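Local coordinates for protein glycerophosphodiester phosphodiesterase (Cytophaga hutchinsonii ATCC 33406, PDB 3CH0) that belongs to the glycerophosphoryl diester phosphodiesterase family and has a fold of the TIM-barrel type, at residues Q4-F9 with T252-G257; E182-H185 with D190-L193. All coordinates share one frame; numbering follows the deposited sequence.

How the interactions relate
Interaction 1 joins the loop ahead of strand 10-13 to the end of helix 247-256, so it brings together residues near the two ends of the chain. Interaction 2 is local: helix 178-187 meets strand 192-197, the next strand after it. Along the chain, interaction 2 lies inside the long loop that interaction 1 closes. The two do not touch. Their centres are 26 Å apart, and their nearest atoms about 11 Å. Interaction 1 is a surface contact, while interaction 2 is buried. Both set apolar side chains of a helix against residues in or leading into strands of the same barrel sheet.

Interaction 1 (Q4-F9 with T252-G257); sequences QVPASF and TLISLG
Ile254 reaches from the last turn of helix 247-256 to Gln4, Val5, Pro6 and Phe9. Its two branches divide the work. CG1 lies anti to the carbonyl carbon (chi1 -71°), and the chain runs on extended to CD1. Ile254 CD1 is 3.5 Å from Gln4 O and 4.1 Å from Val5 CG1. The other branch ends at Ile254 CG2, 4.0 Å from Pro6 CD, where the two side chains meet at a slant. The side chain of Phe9 crosses that of Ile254 at about a right angle. With its CG anti to the backbone N (chi1 -163°), Phe9 brings CZ to 3.7 Å from Ile254 CG1, an oblique approach to the ring. The ring also touches Ile261 of strand 260-263. In this TIM-barrel type fold, strand 260-263 runs parallel to strand 10-13, and the contact ties the loop leading into 10-13 to the helix leading into 260-263. A type II turn from Pro6 to Phe9 bends that loop, with a weak bond from Phe9 N to Pro6 O. Helix 247-256 ends in a Schellman motif at Gly257, which has positive phi. Gly257 N binds Ile254 O at 3.0 Å, so the backbone of Ile254 is tied into the helix end. Ser255 OG donates to Thr252 O at 2.6 Å, in the carbonyl plane and on a lone pair (C=O to donor angle 129°). Ile3 also touches Ile254, and Phe269 packs on Val5.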
loop_
_atom_site.group_PDB
_atom_site.type_symbol
_atom_site.label_atom_id
_atom_site.label_comp_id
_atom_site.label_asym_id
_atom_site.label_seq_id
_atom_site.Cartn_x
_atom_site.Cartn_y
_atom_site.Cartn_z
ATOM N N GLN A 4 22.111 -4.345 7.520
ATOM C CA GLN A 4 22.010 -3.902 8.916
ATOM C C GLN A 4 20.947 -2.809 9.047
ATOM O O GLN A 4 20.995 -1.801 8.325
ATOM C CB GLN A 4 23.371 -3.374 9.403
ATOM C CG GLN A 4 24.514 -4.394 9.258
ATOM C CD GLN A 4 24.278 -5.631 10.099
ATOM O OE1 GLN A 4 24.240 -5.555 11.332
ATOM N NE2 GLN A 4 24.101 -6.781 9.441
ATOM N N VAL A 5 20.020 -2.999 9.978
ATOM C CA VAL A 5 18.958 -1.996 10.235
ATOM C C VAL A 5 19.008 -1.462 11.676
ATOM O O VAL A 5 19.266 -2.242 12.606
ATOM C CB VAL A 5 17.531 -2.545 9.960
ATOM C CG1 VAL A 5 17.372 -2.949 8.496
ATOM C CG2 VAL A 5 17.224 -3.717 10.863
ATOM N N PRO A 6 18.725 -0.156 11.863
ATOM C CA PRO A 6 18.639 0.418 13.202
ATOM C C PRO A 6 17.456 -0.118 13.982
ATOM O O PRO A 6 16.550 -0.759 13.426
ATOM C CB PRO A 6 18.474 1.920 12.937
ATOM C CG PRO A 6 17.925 2.032 11.595
ATOM C CD PRO A 6 18.470 0.868 10.822
ATOM N N ALA A 7 17.448 0.184 15.274
ATOM C CA ALA A 7 16.355 -0.185 16.145
ATOM C C ALA A 7 15.070 0.467 15.636
ATOM O O ALA A 7 15.060 1.627 15.190
ATOM C CB ALA A 7 16.635 0.254 17.579
ATOM N N SER A 8 13.994 -0.305 15.679
ATOM C CA SER A 8 12.670 0.188 15.333
ATOM C C SER A 8 12.481 0.502 13.849
ATOM O O SER A 8 11.523 1.181 13.528
ATOM C CB SER A 8 12.331 1.435 16.149
ATOM O OG SER A 8 12.450 1.145 17.547
ATOM N N PHE A 9 13.366 0.005 12.996
ATOM C CA PHE A 9 13.248 0.211 11.546
ATOM C C PHE A 9 12.001 -0.512 11.007
ATOM O O PHE A 9 11.736 -1.675 11.407
ATOM C CB PHE A 9 14.499 -0.346 10.893
ATOM C CG PHE A 9 14.715 0.145 9.471
ATOM C CD1 PHE A 9 15.195 1.415 9.220
ATOM C CD2 PHE A 9 14.427 -0.675 8.385
ATOM C CE1 PHE A 9 15.431 1.839 7.908
ATOM C CE2 PHE A 9 14.667 -0.243 7.085
ATOM C CZ PHE A 9 15.164 0.992 6.843
ATOM N N THR A 252 22.071 2.699 1.098
ATOM C CA THR A 252 22.261 4.155 0.952
ATOM C C THR A 252 21.218 4.906 1.773
ATOM O O THR A 252 21.563 5.759 2.586
ATOM C CB THR A 252 22.207 4.600 -0.476
ATOM O OG1 THR A 252 23.376 4.067 -1.156
ATOM C CG2 THR A 252 22.198 6.162 -0.617
ATOM N N LEU A 253 19.969 4.513 1.643
ATOM C CA LEU A 253 18.926 5.205 2.407
ATOM C C LEU A 253 19.046 5.066 3.933
ATOM O O LEU A 253 18.783 6.031 4.670
ATOM C CB LEU A 253 17.548 4.712 1.950
ATOM C CG LEU A 253 17.206 5.138 0.535
ATOM C CD1 LEU A 253 16.048 4.293 -0.038
ATOM C CD2 LEU A 253 16.900 6.658 0.508
ATOM N N ILE A 254 19.386 3.877 4.398
ATOM C CA ILE A 254 19.605 3.647 5.809
ATOM C C ILE A 254 20.718 4.599 6.299
ATOM O O ILE A 254 20.562 5.258 7.328
ATOM C CB ILE A 254 19.966 2.192 6.089
ATOM C CG1 ILE A 254 18.712 1.289 5.876
ATOM C CG2 ILE A 254 20.536 2.035 7.543
ATOM C CD1 ILE A 254 18.967 -0.180 5.912
ATOM N N SER A 255 21.772 4.754 5.503
ATOM C CA SER A 255 22.878 5.659 5.885
ATOM C C SER A 255 22.479 7.132 5.947
ATOM O O SER A 255 23.112 7.935 6.640
ATOM C CB SER A 255 24.072 5.507 4.922
ATOM O OG SER A 255 23.884 6.170 3.655
ATOM N N LEU A 256 21.442 7.533 5.235
ATOM C CA LEU A 256 20.934 8.901 5.254
ATOM C C LEU A 256 19.955 9.133 6.380
ATOM O O LEU A 256 19.507 10.267 6.614
ATOM C CB LEU A 256 20.249 9.245 3.933
ATOM C CG LEU A 256 21.090 9.109 2.676
ATOM C CD1 LEU A 256 20.278 9.593 1.459
ATOM C CD2 LEU A 256 22.391 9.932 2.843
ATOM N N GLY A 257 19.551 8.060 7.060
ATOM C CA GLY A 257 18.644 8.246 8.183
ATOM C C GLY A 257 17.166 7.909 8.038
ATOM O O GLY A 257 16.374 8.240 8.923
#

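Interaction 2 (E182-H185 with D190-L193); sequences EYMH and DIKL
Leu193, whose side chain packs on Met184 and His185, is anchored by a backbone hydrogen bond with Val216 of strand 216-219. Between the two segments themselves, contact is apolar. Met184, modelled as selenomethionine, carries much of it. Its chain is bent at both chi2 (-68°) and chi3 (-60°), and this folds the CE methyl round to Ile191. Met184 CE lies 3.8 Å from Ile191 CD1 and 4.0 Å from Ile191 CG2, so it meets both branches. Nearer the helix, Met184 CB is 3.7 Å from Leu193 CD2. Leu193 CD1 is 3.9 Å from both His185 N and His185 CB. Thus the fork of Leu193 spans two successive helix residues. The imidazole ring of His185 stacks with Phe212, a residue that also touches Leu193. Within the beta-alpha-beta unit of strand 171-175, helix 178-187 and strand 192-197, the contact packs the helix on the start of the second strand and the residue before it. Leu173 of the first strand touches Met184, Ile191 and Leu193, and Val159 of helix 151-164 also covers Met184. With methyl groups doing most of the touching, the two segments are probably held together by close packing and exclusion of water, with no directed polar bond between them.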
loop_
_atom_site.group_PDB
_atom_site.type_symbol
_atom_site.label_atom_id
_atom_site.label_comp_id
_atom_site.label_asym_id
_atom_site.label_seq_id
_atom_site.Cartn_x
_atom_site.Cartn_y
_atom_site.Cartn_z
ATOM N N GLU A 182 -6.883 14.751 5.114
ATOM C CA GLU A 182 -7.577 15.751 5.941
ATOM C C GLU A 182 -8.790 15.143 6.627
ATOM O O GLU A 182 -9.080 15.414 7.822
ATOM C CB GLU A 182 -8.000 16.973 5.118
ATOM C CG GLU A 182 -6.851 17.797 4.584
ATOM C CD GLU A 182 -6.067 18.601 5.585
ATOM O OE1 GLU A 182 -6.410 18.679 6.799
ATOM O OE2 GLU A 182 -5.044 19.220 5.144
ATOM N N TYR A 183 -9.570 14.380 5.872
ATOM C CA TYR A 183 -10.786 13.736 6.396
ATOM C C TYR A 183 -10.430 12.795 7.535
ATOM O O TYR A 183 -11.029 12.787 8.629
ATOM C CB TYR A 183 -11.517 12.980 5.294
ATOM C CG TYR A 183 -12.767 12.322 5.810
ATOM C CD1 TYR A 183 -13.929 13.040 5.916
ATOM C CD2 TYR A 183 -12.746 11.011 6.270
ATOM C CE1 TYR A 183 -15.089 12.471 6.412
ATOM C CE2 TYR A 183 -13.918 10.404 6.745
ATOM C CZ TYR A 183 -15.097 11.151 6.835
ATOM O OH TYR A 183 -16.277 10.615 7.322
HETATM N N MSE A 184 -9.448 11.926 7.288
HETATM C CA MSE A 184 -8.980 11.010 8.331
HETATM C C MSE A 184 -8.499 11.717 9.577
HETATM O O MSE A 184 -8.826 11.329 10.711
HETATM C CB MSE A 184 -7.817 10.151 7.832
HETATM C CG MSE A 184 -8.145 9.155 6.757
HETATM SE SE MSE A 184 -9.302 7.723 7.382
HETATM C CE MSE A 184 -8.165 7.025 8.754
ATOM N N HIS A 185 -7.726 12.780 9.397
ATOM C CA HIS A 185 -7.173 13.500 10.520
ATOM C C HIS A 185 -8.239 14.140 11.359
ATOM O O HIS A 185 -8.137 14.131 12.605
ATOM C CB HIS A 185 -6.235 14.546 9.999
ATOM C CG HIS A 185 -5.604 15.376 11.070
ATOM N ND1 HIS A 185 -4.698 14.879 11.977
ATOM C CD2 HIS A 185 -5.732 16.703 11.341
ATOM C CE1 HIS A 185 -4.318 15.862 12.790
ATOM N NE2 HIS A 185 -4.901 16.981 12.398
ATOM N N ASP A 190 -7.010 9.147 15.809
ATOM C CA ASP A 190 -6.211 8.103 16.449
ATOM C C ASP A 190 -5.485 7.187 15.451
ATOM O O ASP A 190 -4.652 6.330 15.854
ATOM C CB ASP A 190 -6.995 7.269 17.464
ATOM C CG ASP A 190 -8.247 6.615 16.898
ATOM O OD1 ASP A 190 -8.788 7.062 15.859
ATOM O OD2 ASP A 190 -8.741 5.666 17.575
ATOM N N ILE A 191 -5.777 7.340 14.152
ATOM C CA ILE A 191 -5.131 6.483 13.161
ATOM C C ILE A 191 -3.988 7.240 12.504
ATOM O O ILE A 191 -4.174 8.325 11.989
ATOM C CB ILE A 191 -6.112 6.001 12.116
ATOM C CG1 ILE A 191 -7.211 5.153 12.770
ATOM C CG2 ILE A 191 -5.357 5.249 10.956
ATOM C CD1 ILE A 191 -8.351 4.824 11.809
ATOM N N LYS A 192 -2.776 6.718 12.649
ATOM C CA LYS A 192 -1.568 7.330 12.101
ATOM C C LYS A 192 -1.723 7.521 10.582
ATOM O O LYS A 192 -2.273 6.636 9.946
ATOM C CB LYS A 192 -0.333 6.480 12.334
ATOM C CG LYS A 192 0.155 6.455 13.779
ATOM C CD LYS A 192 1.481 5.676 13.946
ATOM C CE LYS A 192 1.348 4.167 13.633
ATOM N NZ LYS A 192 0.414 3.438 14.514
ATOM N N LEU A 193 -1.245 8.655 10.040
ATOM C CA LEU A 193 -1.310 8.902 8.610
ATOM C C LEU A 193 0.073 8.980 8.010
ATOM O O LEU A 193 1.014 9.535 8.597
ATOM C CB LEU A 193 -2.093 10.174 8.347
ATOM C CG LEU A 193 -3.507 10.229 8.892
ATOM C CD1 LEU A 193 -4.153 11.579 8.527
ATOM C CD2 LEU A 193 -4.362 9.066 8.359
#